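Local coordinates for protein THB11 (Chlamydomonas reinhardtii, PDB 6TD7) that binds heme as the globin domain of a longer protein, a truncated hemoglobin with a pentacoordinate iron, and probably binds oxygen and takes part in nitrite reduction, at residues A[27-38]-A[98-109]. Sequence-based numbering, arbitrary orientation. Where two conformers were deposited one is given.
Sequences VVELFYRKLYAD and GMKYFEEAMTEL. With CYN (cyanide ion), chain C.
K34 bridges two acidic side chains one helical turn apart: its NZ lies 2.6 Å from E108 OE2, met on the syn side, and 2.8 Å from E104 OE2, met on the anti side. A bend at the last torsion (chi4 -73°) swings the ammonium between them, while E104 OE1 holds K100, extending the network. A methionine in place of K34 would probably leave E108 without its cation within this contact and E104 with K100 alone, the two carboxylates less well balanced. At the C-terminal end of 27-38, Y101 OH donates a very short bond of 2.5 Å to D38 OD2. K34 CB rests over one face of the Y101 ring, a CH-pi contact 3.9 Å from its centroid. Aromatic packing fills the buried side: the edge of F102 meets the face of F31, planes at 67°, and L35 CG lies over the opposite face of F31. V27 CG1 sits over the F102 ring. The axes of 27-36 and 98-108 approach to 8.3 Å at 134°; their parent helices, 21-36 and 92-108, are consistent with B and G of the truncated globin fold. L35 and G98 touch the heme, Y32 hydrogen-bonds the cyanide, and helices 50-64 and 113-123 pack against F31 and F102, respectively.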
loop_
_atom_site.group_PDB
_atom_site.type_symbol
_atom_site.label_atom_id
_atom_site.label_comp_id
_atom_site.label_asym_id
_atom_site.label_seq_id
_atom_site.Cartn_x
_atom_site.Cartn_y
_atom_site.Cartn_z
ATOM N N VAL A 27 9.203 -6.334 -3.304
ATOM C CA VAL A 27 8.822 -5.066 -2.683
ATOM C C VAL A 27 7.649 -5.276 -1.729
ATOM O O VAL A 27 7.682 -4.844 -0.570
ATOM C CB VAL A 27 8.479 -4.023 -3.762
ATOM C CG1 VAL A 27 7.764 -2.826 -3.147
ATOM C CG2 VAL A 27 9.732 -3.570 -4.498
ATOM N N VAL A 28 6.589 -5.934 -2.207
ATOM C CA VAL A 28 5.404 -6.133 -1.377
ATOM C C VAL A 28 5.737 -6.982 -0.158
ATOM O O VAL A 28 5.253 -6.723 0.950
ATOM C CB VAL A 28 4.269 -6.772 -2.201
ATOM C CG1 VAL A 28 3.043 -7.021 -1.315
ATOM C CG2 VAL A 28 3.913 -5.893 -3.373
ATOM N N GLU A 29 6.562 -8.016 -0.334
ATOM C CA GLU A 29 6.883 -8.881 0.799
ATOM C C GLU A 29 7.702 -8.132 1.843
ATOM O O GLU A 29 7.486 -8.300 3.048
ATOM C CB GLU A 29 7.618 -10.130 0.316
ATOM C CG GLU A 29 6.710 -11.106 -0.421
ATOM C CD GLU A 29 7.462 -12.218 -1.131
ATOM O OE1 GLU A 29 8.705 -12.139 -1.241
ATOM O OE2 GLU A 29 6.801 -13.174 -1.588
ATOM N N LEU A 30 8.642 -7.297 1.398
ATOM C CA LEU A 30 9.406 -6.481 2.337
ATOM C C LEU A 30 8.517 -5.440 3.005
ATOM O O LEU A 30 8.627 -5.203 4.214
ATOM C CB LEU A 30 10.559 -5.827 1.582
ATOM C CG LEU A 30 11.581 -4.967 2.312
ATOM C CD1 LEU A 30 12.118 -5.681 3.536
ATOM C CD2 LEU A 30 12.696 -4.629 1.323
ATOM N N PHE A 31 7.640 -4.804 2.227
ATOM C CA PHE A 31 6.630 -3.909 2.790
ATOM C C PHE A 31 5.897 -4.571 3.949
ATOM O O PHE A 31 5.799 -4.000 5.043
ATOM C CB PHE A 31 5.660 -3.491 1.679
ATOM C CG PHE A 31 4.392 -2.839 2.170
ATOM C CD1 PHE A 31 4.403 -1.553 2.685
ATOM C CD2 PHE A 31 3.180 -3.509 2.083
ATOM C CE1 PHE A 31 3.229 -0.953 3.125
ATOM C CE2 PHE A 31 2.001 -2.917 2.520
ATOM C CZ PHE A 31 2.024 -1.640 3.040
ATOM N N TYR A 32 5.379 -5.783 3.744
ATOM C CA TYR A 32 4.633 -6.428 4.821
ATOM C C TYR A 32 5.541 -6.823 5.979
ATOM O O TYR A 32 5.120 -6.765 7.139
ATOM C CB TYR A 32 3.869 -7.639 4.292
ATOM C CG TYR A 32 2.569 -7.234 3.644
ATOM C CD1 TYR A 32 1.489 -6.808 4.408
ATOM C CD2 TYR A 32 2.430 -7.252 2.267
ATOM C CE1 TYR A 32 0.302 -6.419 3.812
ATOM C CE2 TYR A 32 1.253 -6.873 1.667
ATOM C CZ TYR A 32 0.194 -6.455 2.437
ATOM O OH TYR A 32 -0.967 -6.086 1.803
ATOM N N ARG A 33 6.785 -7.205 5.700
ATOM C CA ARG A 33 7.706 -7.496 6.794
ATOM C C ARG A 33 7.896 -6.268 7.681
ATOM O O ARG A 33 7.857 -6.368 8.913
ATOM C CB ARG A 33 9.041 -7.982 6.237
ATOM C CG ARG A 33 9.753 -8.980 7.134
ATOM C CD ARG A 33 10.450 -10.063 6.318
ATOM N NE ARG A 33 11.535 -9.508 5.517
ATOM C CZ ARG A 33 11.702 -9.700 4.210
ATOM N NH1 ARG A 33 10.867 -10.458 3.514
ATOM N NH2 ARG A 33 12.732 -9.131 3.602
ATOM N N LYS A 34 8.084 -5.095 7.069
ATOM C CA LYS A 34 8.229 -3.869 7.845
ATOM C C LYS A 34 6.959 -3.543 8.623
ATOM O O LYS A 34 7.024 -3.136 9.789
ATOM C CB LYS A 34 8.594 -2.712 6.913
ATOM C CG LYS A 34 9.985 -2.818 6.315
ATOM C CD LYS A 34 10.122 -1.963 5.061
ATOM C CE LYS A 34 11.547 -1.968 4.533
ATOM N NZ LYS A 34 12.469 -1.170 5.392
ATOM N N LEU A 35 5.792 -3.697 7.985
ATOM C CA LEU A 35 4.531 -3.383 8.649
ATOM C C LEU A 35 4.375 -4.170 9.942
ATOM O O LEU A 35 4.079 -3.607 11.001
ATOM C CB LEU A 35 3.345 -3.699 7.737
ATOM C CG LEU A 35 2.878 -2.770 6.620
ATOM C CD1 LEU A 35 1.439 -3.162 6.250
ATOM C CD2 LEU A 35 2.955 -1.302 6.982
ATOM N N TYR A 36 4.534 -5.492 9.856
ATOM C CA TYR A 36 4.295 -6.360 11.001
ATOM C C TYR A 36 5.367 -6.217 12.068
ATOM O O TYR A 36 5.145 -6.627 13.211
ATOM C CB TYR A 36 4.206 -7.814 10.532
ATOM C CG TYR A 36 2.839 -8.205 10.015
ATOM C CD1 TYR A 36 2.469 -7.944 8.703
ATOM C CD2 TYR A 36 1.917 -8.834 10.842
ATOM C CE1 TYR A 36 1.219 -8.297 8.230
ATOM C CE2 TYR A 36 0.667 -9.193 10.375
ATOM C CZ TYR A 36 0.326 -8.923 9.069
ATOM O OH TYR A 36 -0.917 -9.278 8.606
ATOM N N ALA A 37 6.520 -5.654 11.724
ATOM C CA ALA A 37 7.577 -5.383 12.685
ATOM C C ALA A 37 7.414 -4.039 13.384
ATOM O O ALA A 37 8.205 -3.722 14.277
ATOM C CB ALA A 37 8.938 -5.431 11.985
ATOM N N ASP A 38 6.414 -3.249 13.014
ATOM C CA ASP A 38 6.284 -1.915 13.599
ATOM C C ASP A 38 5.367 -1.956 14.815
ATOM O O ASP A 38 4.236 -2.443 14.712
ATOM C CB ASP A 38 5.739 -0.933 12.571
ATOM C CG ASP A 38 5.663 0.480 13.103
ATOM O OD1 ASP A 38 4.751 0.769 13.903
ATOM O OD2 ASP A 38 6.527 1.299 12.729
ATOM N N GLY A 98 2.905 3.424 6.834
ATOM C CA GLY A 98 2.802 2.440 5.771
ATOM C C GLY A 98 3.427 2.916 4.474
ATOM O O GLY A 98 4.126 2.159 3.797
ATOM N N MET A 99 3.182 4.176 4.103
ATOM C CA MET A 99 3.763 4.690 2.865
ATOM C C MET A 99 5.280 4.812 2.973
ATOM O O MET A 99 5.999 4.536 2.006
ATOM C CB MET A 99 3.116 6.026 2.495
ATOM C CG MET A 99 1.857 5.830 1.641
ATOM S SD MET A 99 0.942 7.329 1.206
ATOM C CE MET A 99 0.938 8.219 2.760
ATOM N N LYS A 100 5.788 5.214 4.143
ATOM C CA LYS A 100 7.229 5.204 4.369
ATOM C C LYS A 100 7.806 3.816 4.120
ATOM O O LYS A 100 8.833 3.664 3.448
ATOM C CB LYS A 100 7.533 5.669 5.798
ATOM C CG LYS A 100 9.017 5.690 6.188
ATOM C CD LYS A 100 9.279 4.926 7.493
ATOM C CE LYS A 100 10.253 5.664 8.409
ATOM N NZ LYS A 100 11.401 4.808 8.814
ATOM N N TYR A 101 7.145 2.782 4.645
ATOM C CA TYR A 101 7.668 1.426 4.529
ATOM C C TYR A 101 7.597 0.905 3.097
ATOM O O TYR A 101 8.477 0.145 2.674
ATOM C CB TYR A 101 6.904 0.496 5.466
ATOM C CG TYR A 101 7.255 0.671 6.921
ATOM C CD1 TYR A 101 8.565 0.896 7.315
ATOM C CD2 TYR A 101 6.277 0.607 7.902
ATOM C CE1 TYR A 101 8.891 1.050 8.642
ATOM C CE2 TYR A 101 6.595 0.759 9.233
ATOM C CZ TYR A 101 7.903 0.982 9.597
ATOM O OH TYR A 101 8.234 1.138 10.921
ATOM N N PHE A 102 6.567 1.283 2.345
ATOM C CA PHE A 102 6.515 0.879 0.943
ATOM C C PHE A 102 7.645 1.533 0.165
ATOM O O PHE A 102 8.290 0.893 -0.675
ATOM C CB PHE A 102 5.162 1.244 0.342
ATOM C CG PHE A 102 4.862 0.532 -0.938
ATOM C CD1 PHE A 102 5.292 1.048 -2.148
ATOM C CD2 PHE A 102 4.152 -0.658 -0.929
ATOM C CE1 PHE A 102 5.019 0.392 -3.323
ATOM C CE2 PHE A 102 3.872 -1.317 -2.104
ATOM C CZ PHE A 102 4.309 -0.792 -3.303
ATOM N N GLU A 103 7.912 2.809 0.452
ATOM C CA GLU A 103 9.024 3.507 -0.180
ATOM C C GLU A 103 10.363 2.902 0.220
ATOM O O GLU A 103 11.267 2.765 -0.612
ATOM C CB GLU A 103 8.969 4.988 0.197
ATOM C CG GLU A 103 10.073 5.841 -0.392
ATOM C CD GLU A 103 10.117 7.225 0.227
ATOM O OE1 GLU A 103 10.247 8.213 -0.525
ATOM O OE2 GLU A 103 10.013 7.327 1.468
ATOM N N GLU A 104 10.523 2.557 1.504
ATOM C CA GLU A 104 11.755 1.915 1.953
ATOM C C GLU A 104 11.979 0.591 1.234
ATOM O O GLU A 104 13.107 0.263 0.850
ATOM C CB GLU A 104 11.713 1.681 3.465
ATOM C CG GLU A 104 11.847 2.933 4.306
ATOM C CD GLU A 104 11.903 2.643 5.798
ATOM O OE1 GLU A 104 12.080 3.607 6.570
ATOM O OE2 GLU A 104 11.776 1.465 6.202
ATOM N N ALA A 105 10.911 -0.197 1.071
ATOM C CA ALA A 105 11.023 -1.468 0.368
ATOM C C ALA A 105 11.514 -1.271 -1.061
ATOM O O ALA A 105 12.380 -2.015 -1.532
ATOM C CB ALA A 105 9.675 -2.190 0.377
ATOM N N MET A 106 10.974 -0.276 -1.768
ATOM C CA MET A 106 11.455 -0.004 -3.120
ATOM C C MET A 106 12.911 0.446 -3.104
ATOM O O MET A 106 13.707 0.030 -3.954
ATOM C CB MET A 106 10.579 1.051 -3.796
ATOM C CG MET A 106 9.239 0.528 -4.301
ATOM S SD MET A 106 8.340 1.761 -5.261
ATOM C CE MET A 106 8.054 2.992 -4.000
ATOM N N THR A 107 13.282 1.295 -2.143
ATOM C CA THR A 107 14.668 1.745 -2.054
ATOM C C THR A 107 15.610 0.569 -1.823
ATOM O O THR A 107 16.650 0.445 -2.480
ATOM C CB THR A 107 14.822 2.767 -0.922
ATOM O OG1 THR A 107 13.968 3.895 -1.152
ATOM C CG2 THR A 107 16.273 3.233 -0.812
ATOM N N GLU A 108 15.258 -0.302 -0.875
ATOM C CA GLU A 108 16.140 -1.394 -0.485
ATOM C C GLU A 108 16.309 -2.433 -1.581
ATOM O O GLU A 108 17.282 -3.195 -1.543
ATOM C CB GLU A 108 15.607 -2.044 0.792
ATOM C CG GLU A 108 15.861 -1.191 2.019
ATOM C CD GLU A 108 14.978 -1.540 3.195
ATOM O OE1 GLU A 108 14.684 -2.738 3.409
ATOM O OE2 GLU A 108 14.576 -0.600 3.911
ATOM N N LEU A 109 15.408 -2.482 -2.556
ATOM C CA LEU A 109 15.536 -3.399 -3.680
ATOM C C LEU A 109 16.151 -2.741 -4.909
ATOM O O LEU A 109 16.281 -3.397 -5.947
ATOM C CB LEU A 109 14.167 -4.000 -4.017
ATOM C CG LEU A 109 13.771 -5.069 -2.991
ATOM C CD1 LEU A 109 12.271 -5.255 -2.891
ATOM C CD2 LEU A 109 14.448 -6.396 -3.332
HETATM C C CYN C . -2.819 -3.174 3.470
HETATM N N CYN C . -2.366 -4.224 3.295
#